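Putative lipoprotein (Campylobacter jejuni subsp. jejuni, PDB 2G5G) binds heme as a cofacial pair, in a manner linked to its dimerization, and probably serves in bacterial heme transport. Local coordinates at residues A[63-68]-A[127-132]; A[38-43]-A[69-74]; A[57-62]-A[260-265]. All blocks are in the same frame, centred on the assembly; numbering follows the deposited sequence.

Interaction 1: A[63-68]-A[127-132]; sequences IFNALE and VNVVFY
Phe64 on helix 54-73 lies against Val129 and Val130 of helix 124-131, where two helices run side by side on one face of the central mixed sheet of this alpha/beta fold. Near this contact the helix axes are almost parallel, inclined by 12° with a closest approach of 10.6 Å, so the gap is bridged mainly by one large side chain reaching across to two small ones.

The principal interaction is a CH-pi contact. CG2 of Val130 stands over the middle of the Phe64 ring, 3.7 Å from its centroid and only 4° off the ring normal, while CB of Glu68, one helical turn further along, sits over the rim of the opposite face. A chi1 of 176° puts the Phe64 ring opposite the backbone nitrogen, which carries it out between the helices.

Apolar packing adds a second layer. Ring carbon Phe64 CD1 lies 3.9 Å from Val129 CG1, the two side chains running past each other in opposite senses. The ring also rests on the backbone of the other helix, Phe64 CE1 lying 3.7 Å from Val130 CA and 3.6 Å from Val129 O, which approaches obliquely. Val80 of strand 78-82 touches both Phe64 and Val130, so sheet and helices close on the same ring.

Toward solvent, Asn65 turns its amide toward the neighbouring helix and crosses Val129 at roughly a right angle. The approach of Asn65 OD1 to the methyl carbon Val129 CG1, 3.1 Å, is unusually short and somewhat doubtful in detail.

Interaction 2: A[38-43]-A[69-74]; sequences ELLKAD and GNLSSQ
Leu40 reaches across to the last turn of helix 54-73 and divides its isobutyl group between two successive residues, Asn70 and Leu71. CD1 mainly meets the leucine, 3.7 Å from Leu71 CG and with both Leu71 methyls at about the same range, so one methyl covers the forked end of the other side chain; Leu40 CD1 also touches Asn70 ND2, at 3.8 Å. The two leucine side chains run alongside one another with opposite headings. CD2 of Leu40 lies against the amide, 3.6 Å from Asn70 CG, and here the side chains are inclined to one another.

Between the branches, the methine carbon Leu40 CG approaches Asn70 ND2 to 3.5 Å, a van der Waals touch with the apolar body of the leucine. A chi1 of 177° carries the Asn70 amide to the side facing Leu40. Its ND2 also has a weak, bent hydrogen bond to Gln74 OE1 (2.7 Å, 126°), which lightly restrains the amide's rotation. Leu40 itself is modelled with CD1 nearly eclipsing CA (chi2 1°), a strained conformation that makes the exact placing of its methyls less certain.

Around the contact, the backbone is well tied down. Leu39 to Ala42 form a type I beta turn, and Lys214 NZ collects the carbonyl oxygens of both Leu40 and Ala42. Leu67, one turn earlier on helix 54-73, also packs against Leu40. This is plain packing, well away from the heme pocket, and typical of a layered alpha/beta fold: helix 32-39 turns through a short connection into strand 44-49, while the helix that follows this strand returns to cover the turn.

Interaction 3: A[57-62]-A[260-265]; sequences KISQVM and YVLIYK
Ser59 and Tyr264 meet hydroxyl to hydroxyl, and this one bond is the tight part of the contact. Tyr264 OH donates to Ser59 OG over 2.7 Å, and the serine oxygen lies near the plane of the tyrosine ring, at its edge, with Tyr264 CE2 3.3 Å from Ser59 OG. The same serine oxygen is bonded to Lys55 O in the preceding turn of the helix: its first torsion (chi1 -70°) places OG beside the backbone N, the position from which a helical serine can reach back to that carbonyl. Accepting from the tyrosine and linked to the helix backbone, this buried oxygen is gripped by two bonds, which should fix its rotation.

Beside the hydroxyl pair the packing is looser. Leu262, buried and two residues earlier on the strand, also points at the helix, but only its CD2 arrives, grazing Ser59 OG at 3.9 Å and Ser59 CB at 4.2 Å. Leu262 meets Val246 on the adjacent strand as well.

On the more open side, Leu13 of the N-terminal loop touches both Ser59 and Tyr264, and His56, just before Lys57 on the same helix, meets the Tyr264 ring with planes about 30° apart. The tyrosine is still partly exposed; the strand ends there, and the exposed Lys265 follows it. Helix 54-73 thus lies over strand 260-264 on one side of the mixed sheet, facing Leu262 and Tyr264 on the same face of the strand, as in the helix-on-sheet layering of an alpha/beta fold.

All three contacts draw on helix 54-73, taking successive parts of it: 57-62 rests on the strand layer, 63-68 lies beside helix 124-131, and 69-74 meets the turn after helix 32-39. Interaction 3 is the buried one and the most polar, resting on a hydroxyl pair. Interactions 1 and 2 are partly buried: the first is aromatic and apolar with a polar rim, the second leans on leucine branches and an amide. The first two join directly, Leu67 CD2 packing on Leu40 CD1 at 3.6 Å. Tyr260 brings interactions 2 and 3 together, its OH lying 3.3 Å from Glu38 CB, and strand 260-264 thereby also meets helix 32-39 directly.

Interaction 1: A[63-68]-A[127-132]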
loop_
_atom_site.group_PDB
_atom_site.type_symbol
_atom_site.label_atom_id
_atom_site.label_comp_id
_atom_site.label_asym_id
_atom_site.label_seq_id
_atom_site.Cartn_x
_atom_site.Cartn_y
_atom_site.Cartn_z
ATOM N N ILE A 63 33.645 -1.135 -8.090
ATOM C CA ILE A 63 33.654 -2.608 -8.076
ATOM C C ILE A 63 33.266 -3.099 -9.491
ATOM O O ILE A 63 33.955 -3.930 -10.065
ATOM C CB ILE A 63 32.655 -3.164 -7.046
ATOM C CG1 ILE A 63 33.052 -2.747 -5.627
ATOM C CG2 ILE A 63 32.553 -4.732 -7.184
ATOM C CD1 ILE A 63 31.901 -2.927 -4.591
ATOM N N PHE A 64 32.160 -2.597 -10.031
ATOM C CA PHE A 64 31.779 -3.021 -11.394
ATOM C C PHE A 64 32.941 -2.842 -12.382
ATOM O O PHE A 64 33.308 -3.781 -13.082
ATOM C CB PHE A 64 30.490 -2.356 -11.895
ATOM C CG PHE A 64 30.127 -2.714 -13.330
ATOM C CD1 PHE A 64 30.362 -1.802 -14.353
ATOM C CD2 PHE A 64 29.608 -3.971 -13.661
ATOM C CE1 PHE A 64 30.062 -2.113 -15.678
ATOM C CE2 PHE A 64 29.312 -4.296 -14.994
ATOM C CZ PHE A 64 29.526 -3.358 -16.004
ATOM N N ASN A 65 33.521 -1.646 -12.422
ATOM C CA ASN A 65 34.602 -1.363 -13.360
ATOM C C ASN A 65 35.738 -2.356 -13.235
ATOM O O ASN A 65 36.292 -2.773 -14.254
ATOM C CB ASN A 65 35.170 0.052 -13.162
ATOM C CG ASN A 65 34.342 1.152 -13.840
ATOM O OD1 ASN A 65 33.351 0.919 -14.536
ATOM N ND2 ASN A 65 34.766 2.374 -13.618
ATOM N N ALA A 66 36.137 -2.719 -12.008
ATOM C CA ALA A 66 37.304 -3.605 -11.879
ATOM C C ALA A 66 36.962 -5.021 -12.362
ATOM O O ALA A 66 37.800 -5.728 -12.965
ATOM C CB ALA A 66 37.838 -3.630 -10.440
ATOM N N LEU A 67 35.733 -5.443 -12.091
ATOM C CA LEU A 67 35.346 -6.805 -12.452
ATOM C C LEU A 67 35.160 -6.893 -13.972
ATOM O O LEU A 67 35.588 -7.859 -14.575
ATOM C CB LEU A 67 34.045 -7.190 -11.756
ATOM C CG LEU A 67 33.994 -7.312 -10.226
ATOM C CD1 LEU A 67 32.522 -7.366 -9.811
ATOM C CD2 LEU A 67 34.671 -8.553 -9.767
ATOM N N GLU A 68 34.500 -5.888 -14.541
ATOM C CA GLU A 68 34.189 -5.786 -15.989
ATOM C C GLU A 68 35.453 -5.795 -16.823
ATOM O O GLU A 68 35.534 -6.517 -17.822
ATOM C CB GLU A 68 33.337 -4.528 -16.289
ATOM C CG GLU A 68 33.143 -4.124 -17.798
ATOM C CD GLU A 68 32.466 -5.207 -18.609
ATOM O OE1 GLU A 68 31.972 -6.191 -17.988
ATOM O OE2 GLU A 68 32.429 -5.081 -19.864
ATOM N N VAL A 127 24.114 2.661 -13.594
ATOM C CA VAL A 127 23.390 2.042 -14.698
ATOM C C VAL A 127 23.972 2.462 -16.064
ATOM O O VAL A 127 23.958 1.667 -16.997
ATOM C CB VAL A 127 21.881 2.304 -14.636
ATOM C CG1 VAL A 127 21.195 1.730 -15.861
ATOM C CG2 VAL A 127 21.271 1.697 -13.387
ATOM N N ASN A 128 24.505 3.683 -16.162
ATOM C CA ASN A 128 25.125 4.142 -17.406
ATOM C C ASN A 128 26.369 3.381 -17.722
ATOM O O ASN A 128 26.511 2.899 -18.842
ATOM C CB ASN A 128 25.413 5.657 -17.421
ATOM C CG ASN A 128 24.287 6.451 -18.044
ATOM O OD1 ASN A 128 23.202 6.574 -17.468
ATOM N ND2 ASN A 128 24.534 6.989 -19.240
ATOM N N VAL A 129 27.253 3.252 -16.724
ATOM C CA VAL A 129 28.490 2.503 -16.860
ATOM C C VAL A 129 28.197 1.038 -17.189
ATOM O O VAL A 129 28.894 0.428 -18.017
ATOM C CB VAL A 129 29.384 2.602 -15.588
ATOM C CG1 VAL A 129 30.635 1.790 -15.763
ATOM C CG2 VAL A 129 29.772 4.044 -15.318
ATOM N N VAL A 130 27.168 0.486 -16.550
ATOM C CA VAL A 130 26.781 -0.911 -16.801
ATOM C C VAL A 130 26.263 -1.078 -18.236
ATOM O O VAL A 130 26.796 -1.903 -19.015
ATOM C CB VAL A 130 25.758 -1.433 -15.779
ATOM C CG1 VAL A 130 25.205 -2.803 -16.204
ATOM C CG2 VAL A 130 26.433 -1.555 -14.402
ATOM N N PHE A 131 25.246 -0.281 -18.557
ATOM C CA PHE A 131 24.553 -0.372 -19.822
ATOM C C PHE A 131 25.473 -0.331 -21.036
ATOM O O PHE A 131 25.268 -1.132 -21.947
ATOM C CB PHE A 131 23.435 0.656 -19.949
ATOM C CG PHE A 131 22.597 0.457 -21.173
ATOM C CD1 PHE A 131 21.608 -0.535 -21.200
ATOM C CD2 PHE A 131 22.830 1.215 -22.327
ATOM C CE1 PHE A 131 20.836 -0.746 -22.336
ATOM C CE2 PHE A 131 22.073 1.007 -23.470
ATOM C CZ PHE A 131 21.063 0.032 -23.477
ATOM N N TYR A 132 26.499 0.538 -21.014
ATOM C CA TYR A 132 27.415 0.739 -22.162
ATOM C C TYR A 132 28.654 -0.134 -22.210
ATOM O O TYR A 132 29.469 -0.015 -23.145
ATOM C CB TYR A 132 27.790 2.225 -22.318
ATOM C CG TYR A 132 26.568 3.054 -22.633
ATOM C CD1 TYR A 132 26.005 3.894 -21.665
ATOM C CD2 TYR A 132 25.924 2.946 -23.872
ATOM C CE1 TYR A 132 24.851 4.635 -21.932
ATOM C CE2 TYR A 132 24.763 3.689 -24.153
ATOM C CZ TYR A 132 24.243 4.543 -23.183
ATOM O OH TYR A 132 23.105 5.282 -23.436
#

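Interaction 2: A[38-43]-A[69-74]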
loop_
_atom_site.group_PDB
_atom_site.type_symbol
_atom_site.label_atom_id
_atom_site.label_comp_id
_atom_site.label_asym_id
_atom_site.label_seq_id
_atom_site.Cartn_x
_atom_site.Cartn_y
_atom_site.Cartn_z
ATOM N N GLU A 38 39.163 -12.239 -5.427
ATOM C CA GLU A 38 38.241 -13.232 -4.844
ATOM C C GLU A 38 36.865 -13.215 -5.486
ATOM O O GLU A 38 36.305 -14.273 -5.770
ATOM C CB GLU A 38 38.131 -13.054 -3.323
ATOM C CG GLU A 38 39.475 -13.118 -2.594
ATOM C CD GLU A 38 40.222 -14.395 -2.870
ATOM O OE1 GLU A 38 39.607 -15.475 -2.920
ATOM O OE2 GLU A 38 41.449 -14.333 -3.057
ATOM N N LEU A 39 36.317 -12.028 -5.724
ATOM C CA LEU A 39 34.978 -11.906 -6.331
ATOM C C LEU A 39 34.913 -12.518 -7.716
ATOM O O LEU A 39 33.894 -13.084 -8.110
ATOM C CB LEU A 39 34.539 -10.438 -6.434
ATOM C CG LEU A 39 34.370 -9.625 -5.137
ATOM C CD1 LEU A 39 33.750 -8.316 -5.476
ATOM C CD2 LEU A 39 33.494 -10.370 -4.128
ATOM N N LEU A 40 36.010 -12.401 -8.445
ATOM C CA LEU A 40 36.107 -12.963 -9.785
ATOM C C LEU A 40 35.905 -14.493 -9.799
ATOM O O LEU A 40 35.522 -15.065 -10.816
ATOM C CB LEU A 40 37.509 -12.634 -10.321
ATOM C CG LEU A 40 37.733 -11.547 -11.387
ATOM C CD1 LEU A 40 36.502 -10.761 -11.886
ATOM C CD2 LEU A 40 38.947 -10.662 -11.098
ATOM N N LYS A 41 36.165 -15.145 -8.671
ATOM C CA LYS A 41 35.995 -16.597 -8.532
ATOM C C LYS A 41 34.508 -17.020 -8.427
ATOM O O LYS A 41 34.154 -18.176 -8.667
ATOM C CB LYS A 41 36.735 -17.097 -7.307
ATOM C CG LYS A 41 38.218 -16.761 -7.295
ATOM C CD LYS A 41 38.862 -17.259 -6.007
ATOM C CE LYS A 41 40.397 -17.267 -6.169
ATOM N NZ LYS A 41 41.043 -17.442 -4.846
ATOM N N ALA A 42 33.655 -16.083 -8.041
ATOM C CA ALA A 42 32.249 -16.381 -7.772
ATOM C C ALA A 42 31.464 -16.442 -9.060
ATOM O O ALA A 42 31.860 -15.844 -10.054
ATOM C CB ALA A 42 31.651 -15.341 -6.816
ATOM N N ASP A 43 30.357 -17.192 -9.052
ATOM C CA ASP A 43 29.400 -17.170 -10.167
ATOM C C ASP A 43 28.320 -16.099 -10.009
ATOM O O ASP A 43 27.796 -15.576 -11.004
ATOM C CB ASP A 43 28.729 -18.561 -10.335
ATOM C CG ASP A 43 29.755 -19.658 -10.522
ATOM O OD1 ASP A 43 30.457 -19.579 -11.534
ATOM O OD2 ASP A 43 29.913 -20.534 -9.643
ATOM N N GLY A 69 36.431 -4.996 -16.399
ATOM C CA GLY A 69 37.711 -4.890 -17.099
ATOM C C GLY A 69 38.441 -6.218 -17.145
ATOM O O GLY A 69 38.919 -6.666 -18.208
ATOM N N ASN A 70 38.533 -6.882 -16.006
ATOM C CA ASN A 70 39.188 -8.178 -15.979
ATOM C C ASN A 70 38.457 -9.225 -16.832
ATOM O O ASN A 70 39.080 -9.961 -17.568
ATOM C CB ASN A 70 39.335 -8.695 -14.546
ATOM C CG ASN A 70 39.940 -10.077 -14.507
ATOM O OD1 ASN A 70 41.162 -10.231 -14.407
ATOM N ND2 ASN A 70 39.094 -11.098 -14.631
ATOM N N LEU A 71 37.138 -9.289 -16.712
ATOM C CA LEU A 71 36.389 -10.351 -17.379
ATOM C C LEU A 71 36.302 -10.136 -18.892
ATOM O O LEU A 71 36.477 -11.070 -19.681
ATOM C CB LEU A 71 35.023 -10.481 -16.744
ATOM C CG LEU A 71 35.154 -11.019 -15.303
ATOM C CD1 LEU A 71 33.819 -10.848 -14.607
ATOM C CD2 LEU A 71 35.753 -12.481 -15.204
ATOM N N SER A 72 36.115 -8.900 -19.312
ATOM C CA SER A 72 36.077 -8.631 -20.748
ATOM C C SER A 72 37.446 -8.927 -21.406
ATOM O O SER A 72 37.523 -9.441 -22.531
ATOM C CB SER A 72 35.595 -7.205 -20.997
ATOM O OG SER A 72 36.556 -6.301 -20.498
ATOM N N SER A 73 38.520 -8.632 -20.701
ATOM C CA SER A 73 39.844 -8.894 -21.230
ATOM C C SER A 73 40.096 -10.408 -21.411
ATOM O O SER A 73 40.964 -10.818 -22.171
ATOM C CB SER A 73 40.874 -8.239 -20.325
ATOM O OG SER A 73 41.163 -9.043 -19.217
ATOM N N GLN A 74 39.311 -11.227 -20.715
ATOM C CA GLN A 74 39.380 -12.686 -20.830
ATOM C C GLN A 74 38.280 -13.264 -21.718
ATOM O O GLN A 74 38.186 -14.477 -21.904
ATOM C CB GLN A 74 39.286 -13.301 -19.443
ATOM C CG GLN A 74 40.512 -13.057 -18.592
ATOM C CD GLN A 74 40.382 -13.700 -17.240
ATOM O OE1 GLN A 74 39.984 -13.055 -16.271
ATOM N NE2 GLN A 74 40.693 -14.992 -17.164
#

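Interaction 3: A[57-62]-A[260-265]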
loop_
_atom_site.group_PDB
_atom_site.type_symbol
_atom_site.label_atom_id
_atom_site.label_comp_id
_atom_site.label_asym_id
_atom_site.label_seq_id
_atom_site.Cartn_x
_atom_site.Cartn_y
_atom_site.Cartn_z
ATOM N N LYS A 57 26.833 4.429 -4.104
ATOM C CA LYS A 57 26.779 4.575 -5.546
ATOM C C LYS A 57 28.164 4.701 -6.182
ATOM O O LYS A 57 28.456 4.048 -7.177
ATOM C CB LYS A 57 25.744 5.652 -5.906
ATOM C CG LYS A 57 24.395 4.968 -5.844
ATOM C CD LYS A 57 23.366 5.699 -5.103
ATOM C CE LYS A 57 22.472 4.736 -4.435
ATOM N NZ LYS A 57 21.503 3.906 -5.214
ATOM N N ILE A 58 29.054 5.476 -5.579
ATOM C CA ILE A 58 30.436 5.517 -6.055
ATOM C C ILE A 58 31.138 4.140 -5.987
ATOM O O ILE A 58 31.821 3.719 -6.931
ATOM C CB ILE A 58 31.281 6.599 -5.306
ATOM C CG1 ILE A 58 30.656 7.987 -5.505
ATOM C CG2 ILE A 58 32.700 6.581 -5.832
ATOM C CD1 ILE A 58 31.069 9.042 -4.451
ATOM N N SER A 59 30.987 3.465 -4.846
ATOM C CA SER A 59 31.538 2.125 -4.615
ATOM C C SER A 59 31.099 1.060 -5.655
ATOM O O SER A 59 31.888 0.220 -6.085
ATOM C CB SER A 59 31.138 1.696 -3.193
ATOM O OG SER A 59 31.862 2.479 -2.244
ATOM N N GLN A 60 29.840 1.127 -6.049
ATOM C CA GLN A 60 29.285 0.214 -7.051
ATOM C C GLN A 60 30.010 0.361 -8.391
ATOM O O GLN A 60 30.365 -0.623 -9.012
ATOM C CB GLN A 60 27.798 0.436 -7.194
ATOM C CG GLN A 60 27.037 0.169 -5.936
ATOM C CD GLN A 60 25.709 0.907 -5.844
ATOM O OE1 GLN A 60 25.169 1.397 -6.836
ATOM N NE2 GLN A 60 25.161 0.973 -4.622
ATOM N N VAL A 61 30.262 1.599 -8.805
ATOM C CA VAL A 61 30.992 1.877 -10.043
ATOM C C VAL A 61 32.417 1.342 -9.994
ATOM O O VAL A 61 32.877 0.722 -10.953
ATOM C CB VAL A 61 30.924 3.410 -10.419
ATOM C CG1 VAL A 61 31.891 3.763 -11.562
ATOM C CG2 VAL A 61 29.510 3.816 -10.742
HETATM N N MSE A 62 33.097 1.531 -8.865
HETATM C CA MSE A 62 34.461 1.057 -8.698
HETATM C C MSE A 62 34.548 -0.455 -8.793
HETATM O O MSE A 62 35.432 -1.002 -9.473
HETATM C CB MSE A 62 35.021 1.514 -7.346
HETATM C CG MSE A 62 35.214 3.029 -7.259
HETATM SE SE MSE A 62 35.759 3.541 -5.428
HETATM C CE MSE A 62 37.194 2.258 -5.178
ATOM N N TYR A 260 32.055 -9.918 2.503
ATOM C CA TYR A 260 32.939 -8.743 2.543
ATOM C C TYR A 260 32.091 -7.565 2.939
ATOM O O TYR A 260 30.879 -7.524 2.630
ATOM C CB TYR A 260 33.619 -8.485 1.171
ATOM C CG TYR A 260 34.520 -9.621 0.760
ATOM C CD1 TYR A 260 34.027 -10.665 -0.053
ATOM C CD2 TYR A 260 35.835 -9.699 1.212
ATOM C CE1 TYR A 260 34.845 -11.725 -0.416
ATOM C CE2 TYR A 260 36.667 -10.770 0.854
ATOM C CZ TYR A 260 36.150 -11.780 0.047
ATOM O OH TYR A 260 36.893 -12.886 -0.306
ATOM N N VAL A 261 32.698 -6.578 3.618
ATOM C CA VAL A 261 31.938 -5.394 3.926
ATOM C C VAL A 261 32.836 -4.192 3.680
ATOM O O VAL A 261 34.028 -4.206 3.996
ATOM C CB VAL A 261 31.264 -5.464 5.367
ATOM C CG1 VAL A 261 32.307 -5.660 6.444
ATOM C CG2 VAL A 261 30.363 -4.254 5.624
ATOM N N LEU A 262 32.268 -3.185 3.025
ATOM C CA LEU A 262 32.972 -1.932 2.830
ATOM C C LEU A 262 32.573 -1.016 3.943
ATOM O O LEU A 262 31.393 -0.854 4.218
ATOM C CB LEU A 262 32.637 -1.302 1.471
ATOM C CG LEU A 262 33.595 -1.761 0.383
ATOM C CD1 LEU A 262 33.170 -3.187 -0.025
ATOM C CD2 LEU A 262 33.528 -0.804 -0.852
ATOM N N ILE A 263 33.571 -0.434 4.591
ATOM C CA ILE A 263 33.348 0.368 5.795
ATOM C C ILE A 263 33.874 1.759 5.476
ATOM O O ILE A 263 35.013 1.899 5.031
ATOM C CB ILE A 263 34.070 -0.217 7.036
ATOM C CG1 ILE A 263 33.477 -1.591 7.396
ATOM C CG2 ILE A 263 33.947 0.746 8.242
ATOM C CD1 ILE A 263 34.307 -2.386 8.374
ATOM N N TYR A 264 33.024 2.757 5.686
ATOM C CA TYR A 264 33.309 4.135 5.259
ATOM C C TYR A 264 33.728 5.030 6.434
ATOM O O TYR A 264 33.223 4.875 7.541
ATOM C CB TYR A 264 32.085 4.735 4.552
ATOM C CG TYR A 264 31.660 3.963 3.330
ATOM C CD1 TYR A 264 30.618 3.037 3.399
ATOM C CD2 TYR A 264 32.314 4.140 2.111
ATOM C CE1 TYR A 264 30.232 2.299 2.285
ATOM C CE2 TYR A 264 31.928 3.408 0.968
ATOM C CZ TYR A 264 30.884 2.502 1.068
ATOM O OH TYR A 264 30.508 1.768 -0.042
ATOM N N LYS A 265 34.645 5.954 6.175
ATOM C CA LYS A 265 35.145 6.892 7.202
ATOM C C LYS A 265 34.205 8.092 7.397
ATOM O O LYS A 265 33.895 8.813 6.436
ATOM C CB LYS A 265 36.560 7.368 6.859
ATOM C CG LYS A 265 37.702 6.451 7.354
ATOM C CD LYS A 265 37.539 4.969 7.003
ATOM C CE LYS A 265 38.850 4.367 6.464
ATOM N NZ LYS A 265 40.071 4.617 7.307
#